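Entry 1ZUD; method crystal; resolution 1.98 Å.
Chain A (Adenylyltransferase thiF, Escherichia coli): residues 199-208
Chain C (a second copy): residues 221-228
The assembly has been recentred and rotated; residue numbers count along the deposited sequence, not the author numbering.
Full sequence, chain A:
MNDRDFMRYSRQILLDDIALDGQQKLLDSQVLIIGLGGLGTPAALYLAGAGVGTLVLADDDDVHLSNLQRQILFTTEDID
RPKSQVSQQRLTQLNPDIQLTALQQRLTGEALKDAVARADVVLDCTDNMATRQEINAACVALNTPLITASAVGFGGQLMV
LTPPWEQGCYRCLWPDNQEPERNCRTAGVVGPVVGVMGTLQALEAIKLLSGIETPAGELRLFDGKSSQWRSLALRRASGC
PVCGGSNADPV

Chain A (199-208) TLQALEAIKL
Chain C 221-228: LFDGKSSQ

Part of a longer helix of one thiF copy (chain A, 199-208) packs against the end of a strand and the turn after it in a second copy (chain C, 221-228), burying 235 Å² in total. The helix is regular, phi/psi near -65/-40, with i to i+4 bonds such as Leu A203 N to Thr A199 O (3.0 Å). Chain C runs extended through Asp C223, passes through helical phi/psi at 224-226, and turns at Ser C227 (65/35). Asp C223 and Gln C228 close this turn with paired backbone bonds, Asp C223 N to Gln C228 O (3.0 Å) and Gln C228 N to Asp C223 O (3.2 Å). Asp C223 (chi1 t, chi2 -23°) sends its carboxylate forward to the turn, where Asp C223 OD1 accepts from Lys C225 N (2.8 Å) and Ser C226 N (3.0 Å).

In register, Leu A203 CA lies 7.8 Å from Gly C224 CA, and Lys A207 CA 8.0 Å from Lys C225 CA. Phe C222 (chi1 t, chi2 49°) points toward the helix; its CZ meets Leu A200 CD2 at 3.8 Å and Leu A203 CD2 at 4.0 Å, the latter at the ring edge. Leu A203 (t,p) starts toward chain C and sets CD2 near the edge of the Phe C222 ring; Leu A200 (m,t) leaves the helix sideways, yet its end comes nearer, bringing CD2 to the same ring. Leu A203 CD2 also lies 3.8 Å from Gly C224 O; an ideal CB on Gly C224 would be tight, 3.5 Å from Leu A203 CD2.

Lys A207 (m,t,m,t) reaches the turn, its NZ donating to Gly C224 O (2.9 Å) and lying 3.0 Å from Ser C227 OG. One helical turn back, Glu A204 (m,m, chi3 138°) curls so that OE1 forms a salt bridge with Lys A207 NZ (3.0 Å), balancing the buried ammonium. Ser C227 (chi1 m) points toward the helix; its OG donates to water 1 (3.0 Å), which donates to Glu A204 OE2 (2.8 Å).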

# COMPACT_ATOMS: atom_id res chain seq x y z
N THR A 199 -5.25 -2.13 3.56
CA THR A 199 -5.80 -1.59 2.31
C THR A 199 -5.60 -2.59 1.19
O THR A 199 -6.48 -2.76 0.33
CB THR A 199 -5.14 -0.23 1.95
OG1 THR A 199 -5.34 0.68 3.04
CG2 THR A 199 -5.78 0.37 0.69
N LEU A 200 -4.45 -3.27 1.19
CA LEU A 200 -4.22 -4.29 0.16
C LEU A 200 -5.16 -5.48 0.37
O LEU A 200 -5.53 -6.17 -0.58
CB LEU A 200 -2.76 -4.74 0.21
CG LEU A 200 -1.86 -3.64 -0.43
CD1 LEU A 200 -0.38 -3.96 -0.12
CD2 LEU A 200 -2.06 -3.63 -1.93
N GLN A 201 -5.56 -5.75 1.61
CA GLN A 201 -6.53 -6.82 1.83
C GLN A 201 -7.82 -6.43 1.14
O GLN A 201 -8.47 -7.28 0.53
CB GLN A 201 -6.84 -7.04 3.33
CG GLN A 201 -5.74 -7.75 4.06
CD GLN A 201 -6.08 -7.95 5.52
OE1 GLN A 201 -5.93 -7.03 6.35
NE2 GLN A 201 -6.56 -9.15 5.84
N ALA A 202 -8.20 -5.15 1.23
CA ALA A 202 -9.44 -4.69 0.59
C ALA A 202 -9.30 -4.83 -0.94
O ALA A 202 -10.23 -5.22 -1.64
CB ALA A 202 -9.76 -3.20 0.94
N LEU A 203 -8.15 -4.46 -1.46
CA LEU A 203 -7.96 -4.59 -2.89
C LEU A 203 -8.14 -6.06 -3.32
O LEU A 203 -8.77 -6.35 -4.34
CB LEU A 203 -6.54 -4.10 -3.28
CG LEU A 203 -6.15 -4.36 -4.75
CD1 LEU A 203 -7.12 -3.61 -5.71
CD2 LEU A 203 -4.73 -3.86 -4.99
N GLU A 204 -7.58 -7.01 -2.57
CA GLU A 204 -7.71 -8.40 -3.00
C GLU A 204 -9.17 -8.88 -2.96
O GLU A 204 -9.59 -9.70 -3.80
CB GLU A 204 -6.84 -9.32 -2.12
CG GLU A 204 -5.33 -9.09 -2.31
CD GLU A 204 -4.92 -9.26 -3.80
OE1 GLU A 204 -4.11 -8.47 -4.32
OE2 GLU A 204 -5.42 -10.21 -4.44
N ALA A 205 -9.91 -8.41 -1.98
CA ALA A 205 -11.32 -8.81 -1.87
C ALA A 205 -12.11 -8.26 -3.06
O ALA A 205 -12.96 -8.95 -3.64
CB ALA A 205 -11.90 -8.27 -0.54
N ILE A 206 -11.84 -7.01 -3.45
CA ILE A 206 -12.59 -6.45 -4.56
C ILE A 206 -12.37 -7.23 -5.82
O ILE A 206 -13.29 -7.48 -6.60
CB ILE A 206 -12.23 -4.93 -4.77
CG1 ILE A 206 -12.82 -4.11 -3.62
CG2 ILE A 206 -12.65 -4.43 -6.20
CD1 ILE A 206 -12.22 -2.68 -3.45
N LYS A 207 -11.12 -7.63 -6.05
CA LYS A 207 -10.80 -8.38 -7.23
C LYS A 207 -11.47 -9.78 -7.22
O LYS A 207 -12.01 -10.25 -8.22
CB LYS A 207 -9.26 -8.55 -7.32
CG LYS A 207 -8.59 -7.25 -7.75
CD LYS A 207 -7.08 -7.54 -8.11
CE LYS A 207 -6.30 -7.70 -6.83
NZ LYS A 207 -4.96 -8.27 -7.15
N LEU A 208 -11.37 -10.44 -6.08
CA LEU A 208 -11.94 -11.78 -5.96
C LEU A 208 -13.47 -11.69 -6.10
O LEU A 208 -14.07 -12.49 -6.83
CB LEU A 208 -11.54 -12.36 -4.58
CG LEU A 208 -11.91 -13.79 -4.25
CD1 LEU A 208 -11.06 -14.26 -3.05
CD2 LEU A 208 -13.41 -13.80 -3.91
N LEU C 221 6.71 1.46 -8.95
CA LEU C 221 5.52 1.28 -9.79
C LEU C 221 4.73 0.08 -9.27
O LEU C 221 5.27 -0.98 -8.96
CB LEU C 221 5.92 1.04 -11.27
CG LEU C 221 6.90 2.09 -11.87
CD1 LEU C 221 7.33 1.65 -13.30
CD2 LEU C 221 6.28 3.47 -11.96
N PHE C 222 3.43 0.27 -9.17
CA PHE C 222 2.57 -0.79 -8.65
C PHE C 222 1.54 -1.21 -9.70
O PHE C 222 0.89 -0.36 -10.29
CB PHE C 222 1.86 -0.26 -7.37
CG PHE C 222 0.88 -1.26 -6.74
CD1 PHE C 222 1.27 -2.57 -6.50
CD2 PHE C 222 -0.40 -0.86 -6.38
CE1 PHE C 222 0.41 -3.51 -5.90
CE2 PHE C 222 -1.30 -1.79 -5.76
CZ PHE C 222 -0.89 -3.10 -5.53
N ASP C 223 1.41 -2.51 -9.96
CA ASP C 223 0.33 -3.00 -10.84
C ASP C 223 -0.61 -3.77 -9.83
O ASP C 223 -0.29 -4.87 -9.41
CB ASP C 223 0.87 -3.97 -11.90
CG ASP C 223 -0.24 -4.57 -12.79
OD1 ASP C 223 -1.44 -4.62 -12.37
OD2 ASP C 223 0.10 -5.03 -13.90
N GLY C 224 -1.76 -3.18 -9.49
CA GLY C 224 -2.68 -3.77 -8.53
C GLY C 224 -3.40 -5.01 -9.03
O GLY C 224 -4.02 -5.72 -8.24
N LYS C 225 -3.33 -5.25 -10.34
CA LYS C 225 -3.98 -6.42 -10.94
C LYS C 225 -3.06 -7.63 -10.90
O LYS C 225 -3.48 -8.76 -10.56
CB LYS C 225 -4.38 -6.10 -12.41
CG LYS C 225 -5.80 -6.52 -12.77
CD LYS C 225 -6.29 -5.85 -14.04
CE LYS C 225 -5.97 -6.69 -15.25
NZ LYS C 225 -6.62 -8.03 -15.16
N SER C 226 -1.79 -7.43 -11.29
CA SER C 226 -0.83 -8.53 -11.22
C SER C 226 -0.27 -8.61 -9.78
O SER C 226 0.39 -9.59 -9.43
CB SER C 226 0.35 -8.29 -12.19
OG SER C 226 1.12 -7.23 -11.66
N SER C 227 -0.51 -7.57 -8.97
CA SER C 227 -0.03 -7.53 -7.57
C SER C 227 1.48 -7.49 -7.47
O SER C 227 2.09 -8.07 -6.55
CB SER C 227 -0.55 -8.73 -6.78
OG SER C 227 -1.98 -8.68 -6.74
N GLN C 228 2.09 -6.82 -8.43
CA GLN C 228 3.56 -6.71 -8.48
C GLN C 228 4.08 -5.27 -8.36
O GLN C 228 3.41 -4.37 -8.78
CB GLN C 228 4.04 -7.26 -9.82
CG GLN C 228 3.74 -8.75 -10.00
CD GLN C 228 4.40 -9.33 -11.26
OE1 GLN C 228 4.10 -8.91 -12.38
NE2 GLN C 228 5.31 -10.29 -11.06
O HOH W 1 -3.37 -11.18 -6.00
O HOH W 2 -2.84 -6.32 -5.54